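Local coordinates for cellulose 1,4-beta-cellobiosidase (Thermobifida fusca, PDB 4JJJ), which probably hydrolyses the beta-1,4-glucosidic bonds of cellulose to release cellobiose, through its family 48 glycoside hydrolase catalytic domain, at residues A179-E185 / V405-P409. The protein carries 1 engineered substitution. Numbering follows the deposited sequence.
Sequences ARESVWE and VWNDP. With CA (calcium ion), chain E; BGC (beta-D-glucopyranose), chain D.
Calcium can join loops distant in sequence, as where 179-185 meets 405-409, both without regular secondary structure. Ala-179 lies opposite Trp-406 (CA atoms 4.8 Å apart); its O accepts from Asn-407 N at 2.9 Å, and water 1 links that O to Asp-408 N. Arg-180 turns its CB away but gives its O to the calcium at 2.4 Å. In this (α/α)6 cellobiohydrolase domain, the loop supplying calcium ligand Asp-408 also carries Trp-406 of the glycan pocket, whose NE1 donates to glucose O3 at 3.0 Å. Ser-182 (chi1 p; CA 5.1 Å from Asp-408 CA) opens a type I turn closed by Glu-185 N to Ser-182 O, 2.9 Å; its OG accepts from Trp-184 N in an ST turn. Ser-182 N (2.8 Å) and OG both donate to Glu-185 OE1, orienting it for the metal. Glu-185 binds calcium through OE1 (2.4 Å) and OE2 (2.6 Å), Asp-408 (chi1 t) through OD1 (2.3 Å); Glu-560 also coordinates. Arg-551 salt-bridges Asp-408 OD2; a cis peptide precedes Pro-409.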
loop_
_atom_site.group_PDB
_atom_site.type_symbol
_atom_site.label_atom_id
_atom_site.label_comp_id
_atom_site.label_asym_id
_atom_site.label_seq_id
_atom_site.Cartn_x
_atom_site.Cartn_y
_atom_site.Cartn_z
ATOM N N ALA A 179 15.499 -1.320 -4.678
ATOM C CA ALA A 179 14.692 -0.905 -5.757
ATOM C C ALA A 179 14.510 -1.797 -6.913
ATOM O O ALA A 179 13.540 -1.696 -7.673
ATOM C CB ALA A 179 15.167 0.472 -6.264
ATOM N N ARG A 180 15.482 -2.704 -7.133
ATOM C CA ARG A 180 15.470 -3.525 -8.315
ATOM C C ARG A 180 14.937 -4.878 -7.995
ATOM O O ARG A 180 14.927 -5.724 -8.842
ATOM C CB ARG A 180 16.914 -3.579 -8.908
ATOM C CG ARG A 180 17.231 -2.302 -9.669
ATOM C CD ARG A 180 18.507 -2.446 -10.504
ATOM N NE ARG A 180 18.388 -3.406 -11.560
ATOM C CZ ARG A 180 19.353 -3.645 -12.459
ATOM N NH1 ARG A 180 20.502 -2.946 -12.411
ATOM N NH2 ARG A 180 19.181 -4.575 -13.393
ATOM N N GLU A 181 14.526 -5.098 -6.765
ATOM C CA GLU A 181 14.000 -6.432 -6.410
ATOM C C GLU A 181 12.456 -6.374 -6.668
ATOM O O GLU A 181 11.713 -5.842 -5.829
ATOM C CB GLU A 181 14.308 -6.775 -4.967
ATOM C CG GLU A 181 13.815 -8.144 -4.562
ATOM C CD GLU A 181 13.822 -8.388 -3.099
ATOM O OE1 GLU A 181 13.385 -7.483 -2.286
ATOM O OE2 GLU A 181 14.394 -9.444 -2.610
ATOM N N SER A 182 12.017 -6.957 -7.778
ATOM C CA SER A 182 10.604 -7.051 -8.094
ATOM C C SER A 182 9.907 -8.183 -7.290
ATOM O O SER A 182 10.516 -8.935 -6.528
ATOM C CB SER A 182 10.492 -7.357 -9.514
ATOM O OG SER A 182 10.680 -8.766 -9.799
ATOM N N VAL A 183 8.571 -8.221 -7.445
ATOM C CA VAL A 183 7.726 -9.293 -6.829
ATOM C C VAL A 183 8.242 -10.662 -7.187
ATOM O O VAL A 183 8.054 -11.656 -6.476
ATOM C CB VAL A 183 6.256 -9.071 -7.275
ATOM C CG1 VAL A 183 6.122 -9.216 -8.785
ATOM C CG2 VAL A 183 5.307 -9.938 -6.451
ATOM N N TRP A 184 8.903 -10.775 -8.366
ATOM C CA TRP A 184 9.434 -12.071 -8.900
ATOM C C TRP A 184 10.746 -12.475 -8.253
ATOM O O TRP A 184 11.161 -13.606 -8.462
ATOM C CB TRP A 184 9.629 -11.992 -10.381
ATOM C CG TRP A 184 8.410 -11.659 -11.117
ATOM C CD1 TRP A 184 7.985 -10.400 -11.453
ATOM C CD2 TRP A 184 7.341 -12.535 -11.387
ATOM N NE1 TRP A 184 6.722 -10.477 -12.047
ATOM C CE2 TRP A 184 6.309 -11.785 -12.008
ATOM C CE3 TRP A 184 7.179 -13.904 -11.253
ATOM C CZ2 TRP A 184 5.088 -12.379 -12.409
ATOM C CZ3 TRP A 184 5.986 -14.483 -11.662
ATOM C CH2 TRP A 184 4.990 -13.748 -12.252
ATOM N N GLU A 185 11.390 -11.552 -7.511
ATOM C CA GLU A 185 12.813 -11.690 -7.108
ATOM C C GLU A 185 13.041 -11.739 -5.640
ATOM O O GLU A 185 14.167 -11.694 -5.209
ATOM C CB GLU A 185 13.617 -10.571 -7.777
ATOM C CG GLU A 185 13.685 -10.653 -9.327
ATOM C CD GLU A 185 14.152 -9.413 -9.989
ATOM O OE1 GLU A 185 13.693 -8.341 -9.620
ATOM O OE2 GLU A 185 14.952 -9.448 -10.916
ATOM N N VAL A 405 10.799 4.400 -4.847
ATOM C CA VAL A 405 10.939 3.125 -4.197
ATOM C C VAL A 405 11.121 1.943 -5.131
ATOM O O VAL A 405 12.168 1.289 -5.028
ATOM C CB VAL A 405 9.907 2.828 -3.119
ATOM C CG1 VAL A 405 10.262 1.570 -2.396
ATOM C CG2 VAL A 405 9.796 4.024 -2.130
ATOM N N TRP A 406 10.095 1.583 -5.881
ATOM C CA TRP A 406 10.149 0.398 -6.787
ATOM C C TRP A 406 10.667 0.917 -8.150
ATOM O O TRP A 406 10.159 1.923 -8.705
ATOM C CB TRP A 406 8.768 -0.178 -7.063
ATOM C CG TRP A 406 8.168 -1.096 -6.073
ATOM C CD1 TRP A 406 8.532 -1.350 -4.807
ATOM C CD2 TRP A 406 7.037 -1.942 -6.389
ATOM N NE1 TRP A 406 7.654 -2.323 -4.286
ATOM C CE2 TRP A 406 6.745 -2.700 -5.252
ATOM C CE3 TRP A 406 6.313 -2.130 -7.511
ATOM C CZ2 TRP A 406 5.707 -3.633 -5.265
ATOM C CZ3 TRP A 406 5.259 -3.111 -7.521
ATOM C CH2 TRP A 406 5.004 -3.794 -6.415
ATOM N N ASN A 407 11.664 0.200 -8.711
ATOM C CA ASN A 407 12.065 0.455 -10.112
ATOM C C ASN A 407 11.858 -0.736 -11.066
ATOM O O ASN A 407 12.174 -0.730 -12.200
ATOM C CB ASN A 407 13.534 0.785 -10.127
ATOM C CG ASN A 407 13.989 2.032 -9.378
ATOM O OD1 ASN A 407 15.262 2.268 -9.295
ATOM N ND2 ASN A 407 13.110 2.839 -8.897
ATOM N N ASP A 408 11.298 -1.825 -10.506
ATOM C CA ASP A 408 10.964 -3.073 -11.229
ATOM C C ASP A 408 9.586 -3.549 -10.857
ATOM O O ASP A 408 9.476 -4.491 -10.103
ATOM C CB ASP A 408 12.061 -4.113 -10.933
ATOM C CG ASP A 408 12.007 -5.317 -11.862
ATOM O OD1 ASP A 408 12.950 -6.140 -11.664
ATOM O OD2 ASP A 408 11.170 -5.388 -12.738
ATOM N N PRO A 409 8.543 -2.922 -11.425
ATOM C CA PRO A 409 8.512 -1.868 -12.398
ATOM C C PRO A 409 8.572 -0.474 -11.735
ATOM O O PRO A 409 8.313 -0.330 -10.566
ATOM C CB PRO A 409 7.141 -2.062 -13.022
ATOM C CG PRO A 409 6.283 -2.448 -11.883
ATOM C CD PRO A 409 7.163 -3.393 -11.098
HETATM CA CA CA E . 14.980 -6.833 -10.931
HETATM C C2 BGC D . 4.856 -2.491 -1.164
HETATM C C3 BGC D . 6.119 -3.133 -0.589
HETATM C C4 BGC D . 6.249 -2.744 0.848
HETATM C C5 BGC D . 5.043 -3.061 1.690
HETATM C C6 BGC D . 5.156 -2.634 3.148
HETATM C C1 BGC D . 3.723 -2.768 -0.218
HETATM O O1 BGC D . 2.541 -2.097 -0.684
HETATM O O2 BGC D . 4.541 -2.936 -2.501
HETATM O O3 BGC D . 7.233 -2.593 -1.344
HETATM O O4 BGC D . 7.289 -3.672 1.319
HETATM O O5 BGC D . 3.932 -2.354 1.115
HETATM O O6 BGC D . 5.453 -1.208 3.190
HETATM O O HOH W 1 10.854 -2.726 -7.775
HETATM O O HOH W 2 15.772 -4.700 -12.000
HETATM O O HOH W 3 7.554 -5.632 -8.403
HETATM O O HOH W 4 17.217 -7.250 -10.372
#